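Local coordinates for putative uncharacterized protein (Actinomyces odontolyticus, PDB 3UP9), which probably serves as the membrane-tethered substrate-binding lipoprotein of a methionine uptake system, holding the amino acid between two lobes, at residues A[88-100]-A[182-194]. Numbering follows the deposited sequence.
Sequences EPLGVFSNKHKSL and GKTISGDALVVES. With MSE (selenomethionine), chain B.
Glu193 grips Leu90 twice: its backbone N gives a nearly straight bond to Leu90 O (2.9 Å), while its extended side chain brings OE1 to Leu90 N (3.1 Å). CG lies anti to the backbone N (chi1 -166°), which carries the carboxylate alongside Leu90 CB; the N-H comes down on OE1 from well above the carboxylate plane. The same oxygen also accepts from Asn198, and OE2 forms a salt bridge with Arg120, whose NH1 also hydrogen-bonds the bound selenomethionine. Cut back to alanine, this position would probably strand Leu90 N and the Asn198 amide without their shared acceptor and deprive Arg120 of its carboxylate mate.

Farther along, the pairing is backbone to backbone. Val92 N reaches Val191 O, and Leu190 N meets Val92 O at 2.7 Å. Val92 and Val191 lie side by side, CG2 of the first 3.8 Å from CB of the second; Val92 also packs on Leu124 and Leu125 of helix 115-127. Leu190 pushes its branched end into the bend of 94-99, with CD1 near Ser94 N and CG 3.4 Å from Lys98 O; water 2 links Lys98 O to Leu190 O. On the Gly91 side, Phe93 has Thr184 O and Asp188 CB at its ring edge, and CD2 lies 3.5 Å from Asp188 O.

The short, weakly bonded strand 191-192 runs antiparallel to 91-93 at the edge of one lobe's five-stranded sheet, and Glu88, just ahead of 91-93, bonds the ligand's amino group through OE1 in the cleft characteristic of periplasmic-binding-protein folds.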
loop_
_atom_site.group_PDB
_atom_site.type_symbol
_atom_site.label_atom_id
_atom_site.label_comp_id
_atom_site.label_asym_id
_atom_site.label_seq_id
_atom_site.Cartn_x
_atom_site.Cartn_y
_atom_site.Cartn_z
ATOM N N GLU A 88 5.233 3.661 -1.262
ATOM C CA GLU A 88 5.190 3.841 0.195
ATOM C C GLU A 88 6.162 2.867 0.834
ATOM O O GLU A 88 5.804 1.694 0.971
ATOM C CB GLU A 88 3.796 3.527 0.749
ATOM C CG GLU A 88 2.707 4.561 0.523
ATOM C CD GLU A 88 1.323 3.922 0.483
ATOM O OE1 GLU A 88 1.050 3.019 1.303
ATOM O OE2 GLU A 88 0.500 4.279 -0.394
ATOM N N PRO A 89 7.388 3.322 1.213
ATOM C CA PRO A 89 8.291 2.424 1.856
ATOM C C PRO A 89 7.670 1.692 3.087
ATOM O O PRO A 89 6.972 2.292 3.923
ATOM C CB PRO A 89 9.473 3.341 2.244
ATOM C CG PRO A 89 9.434 4.473 1.268
ATOM C CD PRO A 89 7.964 4.684 1.130
ATOM N N LEU A 90 7.904 0.384 3.160
ATOM C CA LEU A 90 7.393 -0.418 4.248
ATOM C C LEU A 90 8.281 -0.185 5.448
ATOM O O LEU A 90 9.523 -0.050 5.314
ATOM C CB LEU A 90 7.349 -1.890 3.850
ATOM C CG LEU A 90 6.578 -2.858 4.746
ATOM C CD1 LEU A 90 5.069 -2.505 4.875
ATOM C CD2 LEU A 90 6.840 -4.281 4.246
ATOM N N GLY A 91 7.666 -0.092 6.621
ATOM C CA GLY A 91 8.435 0.123 7.833
ATOM C C GLY A 91 8.148 -0.871 8.947
ATOM O O GLY A 91 7.087 -1.489 9.011
ATOM N N VAL A 92 9.142 -1.030 9.800
ATOM C CA VAL A 92 9.037 -1.688 11.077
ATOM C C VAL A 92 8.813 -0.540 12.032
ATOM O O VAL A 92 9.547 0.471 12.012
ATOM C CB VAL A 92 10.307 -2.470 11.446
ATOM C CG1 VAL A 92 10.137 -3.108 12.833
ATOM C CG2 VAL A 92 10.619 -3.509 10.370
ATOM N N PHE A 93 7.750 -0.679 12.806
ATOM C CA PHE A 93 7.367 0.279 13.796
ATOM C C PHE A 93 7.321 -0.385 15.133
ATOM O O PHE A 93 7.244 -1.598 15.226
ATOM C CB PHE A 93 5.983 0.855 13.427
ATOM C CG PHE A 93 5.982 1.610 12.121
ATOM C CD1 PHE A 93 5.787 0.957 10.911
ATOM C CD2 PHE A 93 6.212 2.972 12.097
ATOM C CE1 PHE A 93 5.781 1.659 9.707
ATOM C CE2 PHE A 93 6.213 3.677 10.894
ATOM C CZ PHE A 93 5.968 3.022 9.707
ATOM N N SER A 94 7.361 0.429 16.176
ATOM C CA SER A 94 7.263 -0.046 17.544
ATOM C C SER A 94 6.878 1.120 18.460
ATOM O O SER A 94 7.236 2.247 18.211
ATOM C CB SER A 94 8.621 -0.647 17.948
ATOM O OG SER A 94 8.762 -0.895 19.320
ATOM N N ASN A 95 6.152 0.818 19.531
ATOM C CA ASN A 95 6.010 1.743 20.646
ATOM C C ASN A 95 6.836 1.351 21.874
ATOM O O ASN A 95 6.759 2.054 22.894
ATOM C CB ASN A 95 4.549 1.893 21.060
ATOM C CG ASN A 95 3.720 2.605 20.033
ATOM O OD1 ASN A 95 4.221 3.342 19.187
ATOM N ND2 ASN A 95 2.452 2.360 20.077
ATOM N N LYS A 96 7.603 0.247 21.793
ATOM C CA LYS A 96 8.304 -0.315 22.982
ATOM C C LYS A 96 9.826 -0.223 22.844
ATOM O O LYS A 96 10.543 -0.258 23.829
ATOM C CB LYS A 96 7.836 -1.784 23.302
ATOM C CG LYS A 96 6.324 -1.895 23.704
ATOM C CD LYS A 96 5.723 -3.332 23.858
ATOM C CE LYS A 96 4.195 -3.401 23.940
ATOM N NZ LYS A 96 3.668 -2.213 24.676
ATOM N N HIS A 97 10.314 -0.091 21.609
ATOM C CA HIS A 97 11.745 -0.104 21.278
ATOM C C HIS A 97 12.024 0.869 20.130
ATOM O O HIS A 97 11.124 1.194 19.328
ATOM C CB HIS A 97 12.202 -1.515 20.874
ATOM C CG HIS A 97 11.713 -2.623 21.780
ATOM N ND1 HIS A 97 12.246 -2.850 23.009
ATOM C CD2 HIS A 97 10.711 -3.573 21.599
ATOM C CE1 HIS A 97 11.586 -3.895 23.609
ATOM N NE2 HIS A 97 10.638 -4.339 22.747
ATOM N N LYS A 98 13.279 1.312 20.029
ATOM C CA LYS A 98 13.730 2.145 18.904
ATOM C C LYS A 98 14.738 1.325 18.004
ATOM O O LYS A 98 15.162 1.795 16.955
ATOM C CB LYS A 98 14.331 3.462 19.428
ATOM C CG LYS A 98 13.579 4.814 19.313
ATOM C CD LYS A 98 12.680 5.233 20.441
ATOM C CE LYS A 98 12.996 6.619 21.070
ATOM N NZ LYS A 98 12.649 7.882 20.407
ATOM N N SER A 99 15.091 0.105 18.398
ATOM C CA SER A 99 16.015 -0.742 17.615
ATOM C C SER A 99 15.468 -2.152 17.543
ATOM O O SER A 99 15.032 -2.705 18.545
ATOM C CB SER A 99 17.417 -0.823 18.247
ATOM O OG SER A 99 18.236 -1.771 17.572
ATOM N N LEU A 100 15.508 -2.736 16.346
ATOM C CA LEU A 100 15.184 -4.158 16.163
ATOM C C LEU A 100 16.138 -5.104 16.921
ATOM O O LEU A 100 15.776 -6.218 17.259
ATOM C CB LEU A 100 15.123 -4.474 14.656
ATOM C CG LEU A 100 14.472 -5.756 14.149
ATOM C CD1 LEU A 100 13.082 -5.878 14.771
ATOM C CD2 LEU A 100 14.421 -5.709 12.622
ATOM N N GLY A 182 -1.158 8.113 12.487
ATOM C CA GLY A 182 -0.390 9.299 12.858
ATOM C C GLY A 182 1.115 9.053 12.772
ATOM O O GLY A 182 1.897 9.734 13.385
ATOM N N LYS A 183 1.533 8.068 12.018
ATOM C CA LYS A 183 2.944 7.735 11.969
ATOM C C LYS A 183 3.577 8.140 10.624
ATOM O O LYS A 183 2.901 8.267 9.619
ATOM C CB LYS A 183 3.096 6.248 12.272
ATOM C CG LYS A 183 2.504 5.936 13.644
ATOM C CD LYS A 183 2.865 4.550 14.126
ATOM C CE LYS A 183 2.305 4.322 15.514
ATOM N NZ LYS A 183 2.207 5.606 16.231
ATOM N N THR A 184 4.868 8.397 10.622
ATOM C CA THR A 184 5.578 8.707 9.399
ATOM C C THR A 184 6.873 7.867 9.334
ATOM O O THR A 184 7.315 7.338 10.326
ATOM C CB THR A 184 5.890 10.219 9.357
ATOM O OG1 THR A 184 6.936 10.488 10.302
ATOM C CG2 THR A 184 4.622 11.128 9.651
ATOM N N ILE A 185 7.496 7.768 8.169
ATOM C CA ILE A 185 8.768 7.072 8.011
ATOM C C ILE A 185 9.861 7.814 8.746
ATOM O O ILE A 185 10.572 7.266 9.561
ATOM C CB ILE A 185 9.103 6.837 6.520
ATOM C CG1 ILE A 185 8.266 5.658 6.006
ATOM C CG2 ILE A 185 10.599 6.584 6.273
ATOM C CD1 ILE A 185 8.606 4.289 6.587
ATOM N N SER A 186 9.999 9.084 8.475
ATOM C CA SER A 186 11.066 9.827 9.068
ATOM C C SER A 186 10.992 9.776 10.594
ATOM O O SER A 186 12.024 9.651 11.284
ATOM C CB SER A 186 11.005 11.260 8.594
ATOM O OG SER A 186 11.880 12.041 9.346
ATOM N N GLY A 187 9.785 9.963 11.126
ATOM C CA GLY A 187 9.619 10.170 12.560
ATOM C C GLY A 187 9.523 8.868 13.338
ATOM O O GLY A 187 9.968 8.810 14.479
ATOM N N ASP A 188 8.988 7.817 12.718
ATOM C CA ASP A 188 8.607 6.617 13.475
ATOM C C ASP A 188 9.080 5.261 13.024
ATOM O O ASP A 188 8.932 4.342 13.812
ATOM C CB ASP A 188 7.084 6.538 13.527
ATOM C CG ASP A 188 6.483 7.729 14.236
ATOM O OD1 ASP A 188 6.562 7.714 15.497
ATOM O OD2 ASP A 188 5.967 8.646 13.542
ATOM N N ALA A 189 9.574 5.101 11.792
ATOM C CA ALA A 189 10.049 3.766 11.298
ATOM C C ALA A 189 11.400 3.418 11.906
ATOM O O ALA A 189 12.299 4.257 11.945
ATOM C CB ALA A 189 10.129 3.713 9.788
ATOM N N LEU A 190 11.525 2.188 12.417
ATOM C CA LEU A 190 12.791 1.692 13.002
ATOM C C LEU A 190 13.734 1.206 11.903
ATOM O O LEU A 190 14.953 1.337 12.023
ATOM C CB LEU A 190 12.547 0.569 14.013
ATOM C CG LEU A 190 12.189 0.938 15.449
ATOM C CD1 LEU A 190 10.790 1.550 15.512
ATOM C CD2 LEU A 190 12.245 -0.330 16.304
ATOM N N VAL A 191 13.136 0.626 10.871
ATOM C CA VAL A 191 13.796 0.020 9.704
ATOM C C VAL A 191 12.906 0.499 8.546
ATOM O O VAL A 191 11.673 0.534 8.688
ATOM C CB VAL A 191 13.764 -1.537 9.761
ATOM C CG1 VAL A 191 14.313 -2.218 8.501
ATOM C CG2 VAL A 191 14.462 -2.019 10.999
ATOM N N VAL A 192 13.507 0.918 7.450
ATOM C CA VAL A 192 12.762 1.493 6.337
ATOM C C VAL A 192 13.197 0.694 5.097
ATOM O O VAL A 192 14.375 0.566 4.839
ATOM C CB VAL A 192 13.114 2.985 6.118
ATOM C CG1 VAL A 192 12.333 3.531 4.918
ATOM C CG2 VAL A 192 12.953 3.810 7.417
ATOM N N GLU A 193 12.245 0.154 4.353
ATOM C CA GLU A 193 12.456 -0.543 3.108
ATOM C C GLU A 193 13.107 0.396 2.092
ATOM O O GLU A 193 12.742 1.554 2.003
ATOM C CB GLU A 193 11.088 -0.954 2.585
ATOM C CG GLU A 193 11.056 -1.978 1.462
ATOM C CD GLU A 193 9.642 -2.154 0.905
ATOM O OE1 GLU A 193 9.022 -1.108 0.623
ATOM O OE2 GLU A 193 9.196 -3.310 0.693
ATOM N N SER A 194 14.101 -0.105 1.357
ATOM C CA SER A 194 14.782 0.690 0.356
ATOM C C SER A 194 13.848 1.119 -0.767
ATOM O O SER A 194 13.025 0.334 -1.190
ATOM C CB SER A 194 15.953 -0.078 -0.213
ATOM O OG SER A 194 16.252 0.392 -1.504
HETATM N N MSE B 300 -0.613 1.430 0.015
HETATM C CA MSE B 300 0.022 0.112 0.234
HETATM C C MSE B 300 1.497 0.098 -0.088
HETATM O O MSE B 300 1.939 0.817 -1.024
HETATM O OXT MSE B 300 2.210 -0.648 0.602
HETATM C CB MSE B 300 -0.657 -0.935 -0.610
HETATM C CG MSE B 300 -0.156 -2.391 -0.353
HETATM SE SE MSE B 300 -1.076 -3.623 -1.497
HETATM C CE MSE B 300 -3.005 -3.290 -1.079
HETATM O O HOH W 1 7.318 3.385 15.613
HETATM O O HOH W 2 16.656 1.680 14.420
HETATM O O HOH W 3 16.236 -1.188 13.956
#